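Local structure of regulator of nonsense transcripts 2 (Homo sapiens, 4CEK) at residues G87-E91 with D197-H201; N209-K213 with H248-M252; E279-K285 with V298-Y303. The protein acts as a nonsense-mediated mRNA decay factor, of which the fragment here holds the second of three MIF4G domains, an all-helical module. One frame throughout, in Å; residues are numbered along the deposited sequence.

Interaction 1 of 3, residues G87-E91 with D197-H201; sequences GDEAE and DFRFH
Two acidic side chains in direct touch mark the place where the capped first turn of helix 89-99 packs on helix 185-203 of the all-helical MIF4G fold, with Ala-90 CA 6.8 Å from Asp-197 CA. Residues 197-201 are regular helix, and Asp-88, extended at phi -105° and psi 175°, is the N-cap of helix 89-99: its chi1 is p, and its OD1 accepts from Glu-91 N at 3.0 Å. Among polar atoms, Asp-88 OD2 lies 2.7 Å from Asp-197 OD2 (Asp-197 chi1 t) and 3.2 Å from His-201 NE2, at the edge of the ring, near its plane (His-201 chi1 m). Two carbon-to-carboxylate contacts flank this: Ala-90 CB lies 3.6 Å from Asp-197 OD1, and Glu-89 OE2 lies 3.6 Å from Phe-200 CZ, at the ring edge. Thr-216 of helix 210-225 hydrogen-bonds His-201 NE2 and, weakly, Asp-197 OD2. Two buried carboxylates this close imply that one acid group probably holds a proton and donates it to the other.

Interaction 2 of 3, residues N209-K213 with H248-M252; sequences NIETK and HHIEM
Helix 210-225 starts at this contact and meets the early part of helix 247-266, two of the helices in the all-helical array of the MIF4G domain. Asn-209 (phi -43°, psi 132°) is the N-cap residue, and helical angles begin at Ile-210; residues 248-252 are helical throughout, with Met-252 N bonded to His-248 O at 3.1 Å. Ile-210 CA and His-248 CA lie 6.8 Å apart, as do Lys-213 CA and Met-252 CA, so a step of three residues in 209-213 matches a step of four in 248-252, both running the same general way. At the cap, Thr-212 OG1 donates to Asn-209 OD1 at 2.5 Å, which ties the side chains of the first turn together.

Ile-210 and Lys-213, a turn apart, both point their CA-to-CB bonds at the facing helix. Ile-210 (chi1 t, chi2 p) lays CD1 over the face of the His-248 imidazole (chi1 m at -86°, chi2 -164°), 4.0 Å from its centroid and 17° off the normal, a CH-pi contact; the same CD1 is 4.2 Å from Met-252 CG, and Ile-210 CG1 lies 3.7 Å from Glu-251 OE1. Met-252, with chi1 m and chi2 t, also sets CG 4.2 Å from Lys-213 CB, and it reaches on to Phe-198 and His-201 of helix 185-203. Glu-251 OE2 has a further partner in the hydroxyl of Tyr-294. Lys-213, m at chi1 and otherwise extended, runs past this apolar patch, and its NZ donates to His-248 ND1 at 3.0 Å, at the edge of the ring.

Interaction 3 of 3, residues E279-K285 with V298-Y303; sequences EQMMRKK and VENAYY
Helices 268-287 and 292-305 form a helical hairpin, the last two helices of the chain, an antiparallel pair. Over the segments 279-285 and 298-303 the axes approach to 9.9 Å and cross at -156°, with Met-281 CA 6.9 Å from Val-298 CA; both backbones are regular helix.

Val-298 (chi1 t) points at the facing helix, its CG1 3.7 Å from Met-281 O, 3.8 Å from Met-281 CE and 4.3 Å from Met-282 SD. Glu-299, with chi1 m and chi2 t, brings OE2 within 2.7 Å of Lys-285 NZ, a hydrogen-bonded salt bridge; Met-282 SD lies 4.1 Å from Glu-299 CA. One turn beyond Val-298, Tyr-302 (chi1 t, chi2 -88°) turns a ring face to Met-282, whose chi1 and chi2 are both m. Met-282 CG stands 3.6 Å from the ring centroid, a CH-pi contact, and SD stands 4.2 Å from it, each 28° off the normal: a Met-aromatic contact. Tyr-302 OH donates to Glu-279 OE2 in a very short hydrogen bond of 2.4 Å. Tyr-303 closes the pocket, its OH 3.8 Å from Met-282 CE. Met-282 is thus a knob in a hole made by Val-298, Glu-299, Tyr-302 and Tyr-303, and polar links lie toward each end of the contact.

On its inner side the hairpin rests on helix 247-266: Met-281 touches Leu-257, and Ala-301 touches Cys-254.

In the fold
From the N terminus, interaction 1 closes a long excursion: 105 residues, mostly helical, lie between segments 87-91 and 197-201. Interaction 2 opens just after it and spans 34 residues, including helix 231-243, while interaction 3 closes the short turn between the last two helices. The three run in series, neither nested nor crossed. Interactions 1 and 2 have centres 11 Å apart and touch, Phe-198 CE1 lying 3.8 Å from Met-252 CE; interactions 2 and 3, 17 Å apart between centres, meet where Ile-250 CG2 packs 3.7 Å from Val-298 CG2. Together they connect helix 89-99, by way of helices 185-203, 210-225 and 247-266, to the C-terminal hairpin.

Interaction 1 of 3, residues G87-E91 with D197-H201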
ATOM      1  N   GLY A  87      14.462  -7.394  -0.175  1.00 73.52           N
ATOM      2  CA  GLY A  87      13.033  -7.537  -0.418  1.00 71.96           C
ATOM      3  C   GLY A  87      12.632  -8.993  -0.615  1.00 72.94           C
ATOM      4  O   GLY A  87      13.264  -9.898  -0.056  1.00 73.21           O
ATOM      5  N   ASP A  88      11.575  -9.206  -1.411  1.00 72.18           N
ATOM      6  CA  ASP A  88      11.109 -10.555  -1.796  1.00 65.06           C
ATOM      7  C   ASP A  88      11.476 -10.894  -3.242  1.00 60.49           C
ATOM      8  O   ASP A  88      12.032 -10.061  -3.977  1.00 57.77           O
ATOM      9  CB  ASP A  88       9.590 -10.714  -1.575  1.00 64.56           C
ATOM     10  CG  ASP A  88       8.781  -9.470  -1.977  1.00 64.79           C
ATOM     11  OD1 ASP A  88       9.134  -8.782  -2.947  1.00 50.77           O
ATOM     12  OD2 ASP A  88       7.776  -9.176  -1.299  1.00 71.05           O
ATOM     13  N   GLU A  89      11.181 -12.136  -3.627  1.00 64.71           N
ATOM     14  CA  GLU A  89      11.328 -12.605  -5.012  1.00 67.41           C
ATOM     15  C   GLU A  89      10.592 -11.683  -5.996  1.00 58.80           C
ATOM     16  O   GLU A  89      11.100 -11.406  -7.069  1.00 57.56           O
ATOM     17  CB  GLU A  89      10.785 -14.033  -5.160  1.00 73.60           C
ATOM     18  CG  GLU A  89      11.577 -15.114  -4.432  1.00 78.71           C
ATOM     19  CD  GLU A  89      11.003 -15.510  -3.068  1.00 83.74           C
ATOM     20  OE1 GLU A  89      10.705 -14.622  -2.229  1.00 82.25           O
ATOM     21  OE2 GLU A  89      10.876 -16.733  -2.830  1.00 81.44           O
ATOM     22  N   ALA A  90       9.414 -11.193  -5.601  1.00 57.74           N
ATOM     23  CA  ALA A  90       8.569 -10.341  -6.456  1.00 58.30           C
ATOM     24  C   ALA A  90       9.278  -9.032  -6.827  1.00 59.62           C
ATOM     25  O   ALA A  90       9.298  -8.643  -7.988  1.00 63.18           O
ATOM     26  CB  ALA A  90       7.238 -10.047  -5.770  1.00 49.10           C
ATOM     27  N   GLU A  91       9.871  -8.377  -5.833  1.00 58.52           N
ATOM     28  CA  GLU A  91      10.665  -7.161  -6.044  1.00 57.65           C
ATOM     29  C   GLU A  91      11.956  -7.399  -6.809  1.00 54.23           C
ATOM     30  O   GLU A  91      12.369  -6.533  -7.561  1.00 45.60           O
ATOM     31  CB  GLU A  91      10.989  -6.486  -4.706  1.00 57.88           C
ATOM     32  CG  GLU A  91       9.773  -5.820  -4.084  1.00 64.26           C
ATOM     33  CD  GLU A  91       9.908  -5.607  -2.591  1.00 67.26           C
ATOM     34  OE1 GLU A  91      10.980  -5.147  -2.119  1.00 69.30           O
ATOM     35  OE2 GLU A  91       8.920  -5.916  -1.903  1.00 71.76           O
ATOM     36  N   ASP A 197       1.489 -10.479  -4.350  1.00 30.49           N
ATOM     37  CA  ASP A 197       2.570 -10.614  -3.358  1.00 29.45           C
ATOM     38  C   ASP A 197       1.983 -10.943  -1.974  1.00 32.54           C
ATOM     39  O   ASP A 197       2.525 -11.795  -1.242  1.00 33.17           O
ATOM     40  CB  ASP A 197       3.373  -9.339  -3.335  1.00 32.25           C
ATOM     41  CG  ASP A 197       4.772  -9.540  -2.874  1.00 34.24           C
ATOM     42  OD1 ASP A 197       5.252 -10.673  -2.843  1.00 43.71           O
ATOM     43  OD2 ASP A 197       5.385  -8.543  -2.495  1.00 43.35           O
ATOM     44  N   PHE A 198       0.817 -10.355  -1.658  1.00 32.66           N
ATOM     45  CA  PHE A 198       0.108 -10.687  -0.443  1.00 30.92           C
ATOM     46  C   PHE A 198      -0.221 -12.172  -0.388  1.00 32.67           C
ATOM     47  O   PHE A 198       0.102 -12.833   0.592  1.00 34.47           O
ATOM     48  CB  PHE A 198      -1.161  -9.852  -0.303  1.00 31.57           C
ATOM     49  CG  PHE A 198      -1.951 -10.149   0.948  1.00 28.94           C
ATOM     50  CD1 PHE A 198      -1.586  -9.594   2.161  1.00 31.76           C
ATOM     51  CD2 PHE A 198      -3.018 -11.005   0.922  1.00 30.23           C
ATOM     52  CE1 PHE A 198      -2.319  -9.845   3.316  1.00 31.57           C
ATOM     53  CE2 PHE A 198      -3.748 -11.298   2.074  1.00 30.61           C
ATOM     54  CZ  PHE A 198      -3.389 -10.702   3.273  1.00 31.87           C
ATOM     55  N   ARG A 199      -0.831 -12.688  -1.448  1.00 35.74           N
ATOM     56  CA  ARG A 199      -1.172 -14.125  -1.577  1.00 37.98           C
ATOM     57  C   ARG A 199       0.047 -14.984  -1.362  1.00 36.80           C
ATOM     58  O   ARG A 199       0.028 -15.931  -0.584  1.00 39.67           O
ATOM     59  CB  ARG A 199      -1.682 -14.409  -2.969  1.00 41.75           C
ATOM     60  CG  ARG A 199      -3.051 -15.024  -3.091  1.00 47.82           C
ATOM     61  CD  ARG A 199      -3.468 -15.064  -4.571  1.00 48.81           C
ATOM     62  NE  ARG A 199      -4.301 -13.926  -4.901  1.00 49.88           N
ATOM     63  CZ  ARG A 199      -4.140 -13.081  -5.921  1.00 46.16           C
ATOM     64  NH1 ARG A 199      -3.189 -13.230  -6.818  1.00 38.57           N
ATOM     65  NH2 ARG A 199      -5.008 -12.077  -6.047  1.00 44.79           N
ATOM     66  N   PHE A 200       1.118 -14.625  -2.037  1.00 36.94           N
ATOM     67  CA  PHE A 200       2.412 -15.292  -1.873  1.00 42.59           C
ATOM     68  C   PHE A 200       2.885 -15.329  -0.404  1.00 43.40           C
ATOM     69  O   PHE A 200       3.195 -16.405   0.115  1.00 42.75           O
ATOM     70  CB  PHE A 200       3.435 -14.593  -2.784  1.00 48.16           C
ATOM     71  CG  PHE A 200       4.787 -15.188  -2.738  1.00 57.21           C
ATOM     72  CD1 PHE A 200       5.039 -16.416  -3.343  1.00 65.35           C
ATOM     73  CD2 PHE A 200       5.834 -14.522  -2.091  1.00 68.80           C
ATOM     74  CE1 PHE A 200       6.309 -16.981  -3.287  1.00 73.63           C
ATOM     75  CE2 PHE A 200       7.107 -15.078  -2.028  1.00 70.23           C
ATOM     76  CZ  PHE A 200       7.344 -16.310  -2.626  1.00 72.37           C
ATOM     77  N   HIS A 201       2.876 -14.176   0.276  1.00 41.61           N
ATOM     78  CA  HIS A 201       3.231 -14.106   1.705  1.00 42.82           C
ATOM     79  C   HIS A 201       2.348 -14.908   2.618  1.00 41.12           C
ATOM     80  O   HIS A 201       2.826 -15.446   3.613  1.00 39.39           O
ATOM     81  CB  HIS A 201       3.227 -12.674   2.218  1.00 44.35           C
ATOM     82  CG  HIS A 201       4.287 -11.796   1.598  1.00 46.10           C
ATOM     83  ND1 HIS A 201       5.517 -12.235   1.335  1.00 49.50           N
ATOM     84  CD2 HIS A 201       4.252 -10.464   1.208  1.00 50.83           C
ATOM     85  CE1 HIS A 201       6.247 -11.241   0.798  1.00 52.07           C
ATOM     86  NE2 HIS A 201       5.470 -10.157   0.715  1.00 54.41           N
TER

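Interaction 2 of 3, residues N209-K213 with H248-M252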
ATOM      1  N   ASN A 209      11.512 -12.994   5.493  1.00 88.51           N
ATOM      2  CA  ASN A 209      11.515 -12.043   6.620  1.00 84.17           C
ATOM      3  C   ASN A 209      10.207 -11.288   6.854  1.00 81.32           C
ATOM      4  O   ASN A 209       9.644 -10.724   5.914  1.00 77.92           O
ATOM      5  CB  ASN A 209      12.665 -11.023   6.455  1.00 92.55           C
ATOM      6  CG  ASN A 209      12.680 -10.335   5.080  1.00 98.06           C
ATOM      7  OD1 ASN A 209      11.735 -10.452   4.292  1.00102.50           O
ATOM      8  ND2 ASN A 209      13.770  -9.620   4.789  1.00 90.21           N
ATOM      9  N   ILE A 210       9.744 -11.253   8.108  1.00 76.76           N
ATOM     10  CA  ILE A 210       8.473 -10.575   8.451  1.00 75.10           C
ATOM     11  C   ILE A 210       8.461  -9.099   8.011  1.00 74.13           C
ATOM     12  O   ILE A 210       7.400  -8.543   7.723  1.00 61.27           O
ATOM     13  CB  ILE A 210       8.115 -10.686   9.965  1.00 69.03           C
ATOM     14  CG1 ILE A 210       6.651 -10.262  10.241  1.00 65.69           C
ATOM     15  CG2 ILE A 210       9.047  -9.831  10.813  1.00 61.07           C
ATOM     16  CD1 ILE A 210       5.591 -11.042   9.498  1.00 61.08           C
ATOM     17  N   GLU A 211       9.641  -8.488   7.926  1.00 81.14           N
ATOM     18  CA  GLU A 211       9.757  -7.073   7.578  1.00 83.48           C
ATOM     19  C   GLU A 211       9.343  -6.708   6.145  1.00 80.05           C
ATOM     20  O   GLU A 211       8.778  -5.627   5.936  1.00 75.18           O
ATOM     21  CB  GLU A 211      11.185  -6.606   7.819  1.00 91.57           C
ATOM     22  CG  GLU A 211      11.301  -5.101   7.944  1.00 93.19           C
ATOM     23  CD  GLU A 211      12.566  -4.684   8.653  1.00 93.07           C
ATOM     24  OE1 GLU A 211      12.964  -5.383   9.616  1.00 83.01           O
ATOM     25  OE2 GLU A 211      13.148  -3.655   8.243  1.00 96.24           O
ATOM     26  N   THR A 212       9.641  -7.581   5.174  1.00 71.41           N
ATOM     27  CA  THR A 212       9.139  -7.419   3.792  1.00 72.75           C
ATOM     28  C   THR A 212       7.629  -7.599   3.735  1.00 63.95           C
ATOM     29  O   THR A 212       6.934  -6.846   3.096  1.00 67.11           O
ATOM     30  CB  THR A 212       9.724  -8.461   2.818  1.00 75.04           C
ATOM     31  OG1 THR A 212      11.153  -8.423   2.868  1.00 77.83           O
ATOM     32  CG2 THR A 212       9.242  -8.187   1.393  1.00 66.64           C
ATOM     33  N   LYS A 213       7.132  -8.616   4.421  1.00 60.99           N
ATOM     34  CA  LYS A 213       5.709  -8.901   4.452  1.00 56.72           C
ATOM     35  C   LYS A 213       4.948  -7.651   4.959  1.00 55.40           C
ATOM     36  O   LYS A 213       3.903  -7.258   4.406  1.00 50.55           O
ATOM     37  CB  LYS A 213       5.459 -10.119   5.340  1.00 54.87           C
ATOM     38  CG  LYS A 213       6.265 -11.350   4.930  1.00 61.60           C
ATOM     39  CD  LYS A 213       6.033 -12.543   5.864  1.00 62.00           C
ATOM     40  CE  LYS A 213       6.268 -13.891   5.182  1.00 59.00           C
ATOM     41  NZ  LYS A 213       5.533 -15.017   5.840  1.00 59.56           N
ATOM     42  N   HIS A 248       3.247 -15.658  11.545  1.00 48.89           N
ATOM     43  CA  HIS A 248       3.444 -14.586  10.558  1.00 47.63           C
ATOM     44  C   HIS A 248       2.126 -13.930  10.174  1.00 39.92           C
ATOM     45  O   HIS A 248       2.071 -12.733   9.996  1.00 35.49           O
ATOM     46  CB  HIS A 248       4.289 -15.041   9.357  1.00 58.82           C
ATOM     47  CG  HIS A 248       5.808 -14.915   9.585  1.00 68.72           C
ATOM     48  ND1 HIS A 248       6.711 -14.952   8.573  1.00 73.73           N
ATOM     49  CD2 HIS A 248       6.555 -14.728  10.763  1.00 67.32           C
ATOM     50  CE1 HIS A 248       7.963 -14.820   9.076  1.00 68.13           C
ATOM     51  NE2 HIS A 248       7.865 -14.672  10.408  1.00 66.58           N
ATOM     52  N   HIS A 249       1.040 -14.676  10.140  1.00 36.04           N
ATOM     53  CA  HIS A 249      -0.234 -14.113   9.757  1.00 36.45           C
ATOM     54  C   HIS A 249      -0.829 -13.159  10.761  1.00 38.03           C
ATOM     55  O   HIS A 249      -1.605 -12.250  10.373  1.00 36.82           O
ATOM     56  CB  HIS A 249      -1.242 -15.204   9.451  1.00 37.50           C
ATOM     57  CG  HIS A 249      -0.842 -16.081   8.303  1.00 41.45           C
ATOM     58  ND1 HIS A 249      -1.585 -17.138   7.901  1.00 47.26           N
ATOM     59  CD2 HIS A 249       0.276 -16.033   7.463  1.00 41.54           C
ATOM     60  CE1 HIS A 249      -0.970 -17.743   6.866  1.00 47.48           C
ATOM     61  NE2 HIS A 249       0.171 -17.058   6.595  1.00 46.87           N
ATOM     62  N   ILE A 250      -0.527 -13.392  12.044  1.00 36.15           N
ATOM     63  CA  ILE A 250      -0.989 -12.558  13.151  1.00 34.72           C
ATOM     64  C   ILE A 250      -0.291 -11.218  13.017  1.00 34.06           C
ATOM     65  O   ILE A 250      -0.961 -10.191  13.130  1.00 34.17           O
ATOM     66  CB  ILE A 250      -0.681 -13.166  14.562  1.00 35.44           C
ATOM     67  CG1 ILE A 250      -1.554 -14.395  14.886  1.00 36.14           C
ATOM     68  CG2 ILE A 250      -0.954 -12.157  15.650  1.00 33.24           C
ATOM     69  CD1 ILE A 250      -0.971 -15.291  15.986  1.00 38.07           C
ATOM     70  N   GLU A 251       1.023 -11.202  12.748  1.00 33.59           N
ATOM     71  CA  GLU A 251       1.727  -9.918  12.628  1.00 36.88           C
ATOM     72  C   GLU A 251       1.291  -9.114  11.408  1.00 36.51           C
ATOM     73  O   GLU A 251       1.040  -7.906  11.504  1.00 35.45           O
ATOM     74  CB  GLU A 251       3.224 -10.054  12.600  1.00 41.78           C
ATOM     75  CG  GLU A 251       3.785 -11.065  13.562  1.00 53.32           C
ATOM     76  CD  GLU A 251       5.282 -10.903  13.765  1.00 65.20           C
ATOM     77  OE1 GLU A 251       5.743  -9.713  13.828  1.00 64.36           O
ATOM     78  OE2 GLU A 251       5.969 -11.970  13.861  1.00 68.43           O
ATOM     79  N   MET A 252       1.194  -9.775  10.268  1.00 35.11           N
ATOM     80  CA  MET A 252       0.683  -9.123   9.041  1.00 35.56           C
ATOM     81  C   MET A 252      -0.666  -8.500   9.329  1.00 32.60           C
ATOM     82  O   MET A 252      -0.914  -7.359   8.970  1.00 33.89           O
ATOM     83  CB  MET A 252       0.572 -10.127   7.883  1.00 36.39           C
ATOM     84  CG  MET A 252       1.916 -10.717   7.418  1.00 37.83           C
ATOM     85  SD  MET A 252       1.688 -12.017   6.166  1.00 44.09           S
ATOM     86  CE  MET A 252       0.879 -11.043   4.902  1.00 34.88           C
TER

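Interaction 3 of 3, residues E279-K285 with V298-Y303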
ATOM      1  N   GLU A 279     -13.542  -8.774  16.879  1.00 38.20           N
ATOM      2  CA  GLU A 279     -14.021  -9.659  17.953  1.00 41.44           C
ATOM      3  C   GLU A 279     -13.632 -11.097  17.706  1.00 43.90           C
ATOM      4  O   GLU A 279     -13.343 -11.804  18.661  1.00 49.59           O
ATOM      5  CB  GLU A 279     -15.542  -9.570  18.167  1.00 40.07           C
ATOM      6  CG  GLU A 279     -16.065  -8.199  18.566  1.00 42.30           C
ATOM      7  CD  GLU A 279     -15.574  -7.686  19.934  1.00 43.82           C
ATOM      8  OE1 GLU A 279     -15.471  -8.480  20.901  1.00 48.14           O
ATOM      9  OE2 GLU A 279     -15.306  -6.458  20.042  1.00 44.92           O
ATOM     10  N   GLN A 280     -13.575 -11.550  16.456  1.00 45.57           N
ATOM     11  CA  GLN A 280     -13.060 -12.916  16.219  1.00 47.15           C
ATOM     12  C   GLN A 280     -11.583 -13.071  16.547  1.00 42.76           C
ATOM     13  O   GLN A 280     -11.142 -14.160  16.930  1.00 41.41           O
ATOM     14  CB  GLN A 280     -13.241 -13.361  14.777  1.00 55.74           C
ATOM     15  CG  GLN A 280     -14.679 -13.593  14.352  1.00 66.70           C
ATOM     16  CD  GLN A 280     -14.776 -13.913  12.862  1.00 72.75           C
ATOM     17  OE1 GLN A 280     -13.795 -14.362  12.245  1.00 73.75           O
ATOM     18  NE2 GLN A 280     -15.950 -13.674  12.277  1.00 68.65           N
ATOM     19  N   MET A 281     -10.795 -12.013  16.348  1.00 42.84           N
ATOM     20  CA  MET A 281      -9.362 -12.060  16.723  1.00 39.96           C
ATOM     21  C   MET A 281      -9.198 -12.138  18.225  1.00 35.87           C
ATOM     22  O   MET A 281      -8.384 -12.894  18.687  1.00 36.64           O
ATOM     23  CB  MET A 281      -8.614 -10.846  16.264  1.00 39.88           C
ATOM     24  CG  MET A 281      -8.500 -10.706  14.782  1.00 47.41           C
ATOM     25  SD  MET A 281      -7.678  -9.147  14.330  1.00 52.18           S
ATOM     26  CE  MET A 281      -6.082  -9.249  15.143  1.00 37.80           C
ATOM     27  N   MET A 282      -9.967 -11.336  18.963  1.00 37.77           N
ATOM     28  CA  MET A 282      -9.951 -11.349  20.422  1.00 39.59           C
ATOM     29  C   MET A 282     -10.442 -12.685  20.970  1.00 45.18           C
ATOM     30  O   MET A 282      -9.768 -13.298  21.804  1.00 44.12           O
ATOM     31  CB  MET A 282     -10.774 -10.206  20.983  1.00 39.42           C
ATOM     32  CG  MET A 282     -10.054  -8.877  20.836  1.00 41.43           C
ATOM     33  SD  MET A 282      -8.545  -8.642  21.820  1.00 38.93           S
ATOM     34  CE  MET A 282      -9.308  -7.814  23.221  1.00 35.56           C
ATOM     35  N   ARG A 283     -11.567 -13.173  20.455  1.00 48.49           N
ATOM     36  CA  ARG A 283     -12.012 -14.527  20.809  1.00 51.84           C
ATOM     37  C   ARG A 283     -10.924 -15.582  20.565  1.00 47.36           C
ATOM     38  O   ARG A 283     -10.757 -16.485  21.377  1.00 48.54           O
ATOM     39  CB  ARG A 283     -13.320 -14.892  20.093  1.00 54.65           C
ATOM     40  CG  ARG A 283     -14.533 -14.141  20.637  1.00 63.30           C
ATOM     41  CD  ARG A 283     -15.827 -14.570  19.946  1.00 73.61           C
ATOM     42  NE  ARG A 283     -17.020 -14.375  20.783  1.00 77.33           N
ATOM     43  CZ  ARG A 283     -17.705 -13.230  20.905  1.00 86.91           C
ATOM     44  NH1 ARG A 283     -17.325 -12.124  20.264  1.00 88.15           N
ATOM     45  NH2 ARG A 283     -18.787 -13.186  21.688  1.00 90.49           N
ATOM     46  N   LYS A 284     -10.162 -15.441  19.482  1.00 46.58           N
ATOM     47  CA  LYS A 284      -9.130 -16.426  19.106  1.00 43.92           C
ATOM     48  C   LYS A 284      -7.865 -16.388  19.939  1.00 46.83           C
ATOM     49  O   LYS A 284      -7.212 -17.394  20.038  1.00 48.51           O
ATOM     50  CB  LYS A 284      -8.682 -16.210  17.654  1.00 50.00           C
ATOM     51  CG  LYS A 284      -9.553 -16.826  16.567  1.00 51.15           C
ATOM     52  CD  LYS A 284      -8.850 -16.741  15.208  1.00 51.38           C
ATOM     53  CE  LYS A 284      -9.796 -17.014  14.052  1.00 50.46           C
ATOM     54  NZ  LYS A 284     -10.240 -18.438  14.003  1.00 51.84           N
ATOM     55  N   LYS A 285      -7.448 -15.227  20.462  1.00 50.48           N
ATOM     56  CA  LYS A 285      -6.229 -15.188  21.312  1.00 52.37           C
ATOM     57  C   LYS A 285      -6.366 -16.087  22.560  1.00 55.89           C
ATOM     58  O   LYS A 285      -5.469 -16.881  22.827  1.00 62.04           O
ATOM     59  CB  LYS A 285      -5.804 -13.750  21.703  1.00 51.53           C
ATOM     60  CG  LYS A 285      -6.893 -12.904  22.336  1.00 50.54           C
ATOM     61  CD  LYS A 285      -6.472 -12.160  23.580  1.00 51.19           C
ATOM     62  CE  LYS A 285      -7.697 -11.600  24.286  1.00 51.76           C
ATOM     63  NZ  LYS A 285      -7.340 -10.973  25.587  1.00 53.14           N
ATOM     64  N   VAL A 298      -2.214  -8.954  19.324  1.00 29.58           N
ATOM     65  CA  VAL A 298      -3.618  -8.883  18.947  1.00 29.36           C
ATOM     66  C   VAL A 298      -4.397  -7.855  19.803  1.00 34.84           C
ATOM     67  O   VAL A 298      -5.154  -7.027  19.269  1.00 35.78           O
ATOM     68  CB  VAL A 298      -4.281 -10.288  19.078  1.00 29.77           C
ATOM     69  CG1 VAL A 298      -5.798 -10.207  18.845  1.00 26.55           C
ATOM     70  CG2 VAL A 298      -3.621 -11.319  18.121  1.00 27.43           C
ATOM     71  N   GLU A 299      -4.215  -7.900  21.129  1.00 33.80           N
ATOM     72  CA  GLU A 299      -4.837  -6.903  22.031  1.00 33.89           C
ATOM     73  C   GLU A 299      -4.530  -5.469  21.632  1.00 30.74           C
ATOM     74  O   GLU A 299      -5.426  -4.642  21.517  1.00 27.25           O
ATOM     75  CB  GLU A 299      -4.391  -7.145  23.484  1.00 34.11           C
ATOM     76  CG  GLU A 299      -5.014  -8.411  24.037  1.00 32.04           C
ATOM     77  CD  GLU A 299      -4.367  -8.937  25.293  1.00 32.34           C
ATOM     78  OE1 GLU A 299      -3.355  -8.412  25.741  1.00 32.84           O
ATOM     79  OE2 GLU A 299      -4.903  -9.902  25.853  1.00 38.51           O
ATOM     80  N   ASN A 300      -3.262  -5.189  21.396  1.00 30.90           N
ATOM     81  CA  ASN A 300      -2.861  -3.843  21.031  1.00 32.45           C
ATOM     82  C   ASN A 300      -3.487  -3.345  19.710  1.00 34.37           C
ATOM     83  O   ASN A 300      -4.001  -2.224  19.666  1.00 30.61           O
ATOM     84  CB  ASN A 300      -1.351  -3.744  21.041  1.00 31.70           C
ATOM     85  CG  ASN A 300      -0.794  -3.765  22.449  1.00 34.31           C
ATOM     86  OD1 ASN A 300      -1.556  -3.645  23.435  1.00 31.81           O
ATOM     87  ND2 ASN A 300       0.529  -3.947  22.567  1.00 30.09           N
ATOM     88  N   ALA A 301      -3.548  -4.214  18.692  1.00 32.91           N
ATOM     89  CA  ALA A 301      -4.209  -3.860  17.435  1.00 31.19           C
ATOM     90  C   ALA A 301      -5.679  -3.647  17.657  1.00 31.76           C
ATOM     91  O   ALA A 301      -6.262  -2.707  17.095  1.00 34.18           O
ATOM     92  CB  ALA A 301      -3.989  -4.918  16.354  1.00 29.68           C
ATOM     93  N   TYR A 302      -6.300  -4.508  18.455  1.00 31.83           N
ATOM     94  CA  TYR A 302      -7.717  -4.343  18.790  1.00 31.06           C
ATOM     95  C   TYR A 302      -8.057  -2.967  19.421  1.00 34.63           C
ATOM     96  O   TYR A 302      -8.979  -2.237  18.940  1.00 32.80           O
ATOM     97  CB  TYR A 302      -8.173  -5.492  19.676  1.00 30.82           C
ATOM     98  CG  TYR A 302      -9.633  -5.422  20.152  1.00 33.94           C
ATOM     99  CD1 TYR A 302      -9.992  -4.755  21.330  1.00 36.25           C
ATOM    100  CD2 TYR A 302     -10.633  -6.049  19.444  1.00 35.48           C
ATOM    101  CE1 TYR A 302     -11.307  -4.717  21.768  1.00 36.20           C
ATOM    102  CE2 TYR A 302     -11.944  -6.022  19.872  1.00 37.56           C
ATOM    103  CZ  TYR A 302     -12.279  -5.371  21.032  1.00 37.09           C
ATOM    104  OH  TYR A 302     -13.596  -5.357  21.382  1.00 33.96           O
ATOM    105  N   TYR A 303      -7.330  -2.624  20.487  1.00 36.90           N
ATOM    106  CA  TYR A 303      -7.591  -1.388  21.265  1.00 38.75           C
ATOM    107  C   TYR A 303      -7.170  -0.136  20.485  1.00 41.52           C
ATOM    108  O   TYR A 303      -7.701   0.960  20.694  1.00 47.77           O
ATOM    109  CB  TYR A 303      -6.872  -1.444  22.621  1.00 35.72           C
ATOM    110  CG  TYR A 303      -7.463  -2.497  23.562  1.00 35.13           C
ATOM    111  CD1 TYR A 303      -8.804  -2.446  23.950  1.00 35.57           C
ATOM    112  CD2 TYR A 303      -6.714  -3.526  24.023  1.00 31.04           C
ATOM    113  CE1 TYR A 303      -9.354  -3.388  24.784  1.00 34.40           C
ATOM    114  CE2 TYR A 303      -7.245  -4.483  24.855  1.00 33.81           C
ATOM    115  CZ  TYR A 303      -8.565  -4.419  25.247  1.00 39.04           C
ATOM    116  OH  TYR A 303      -9.100  -5.404  26.116  1.00 40.26           O
TER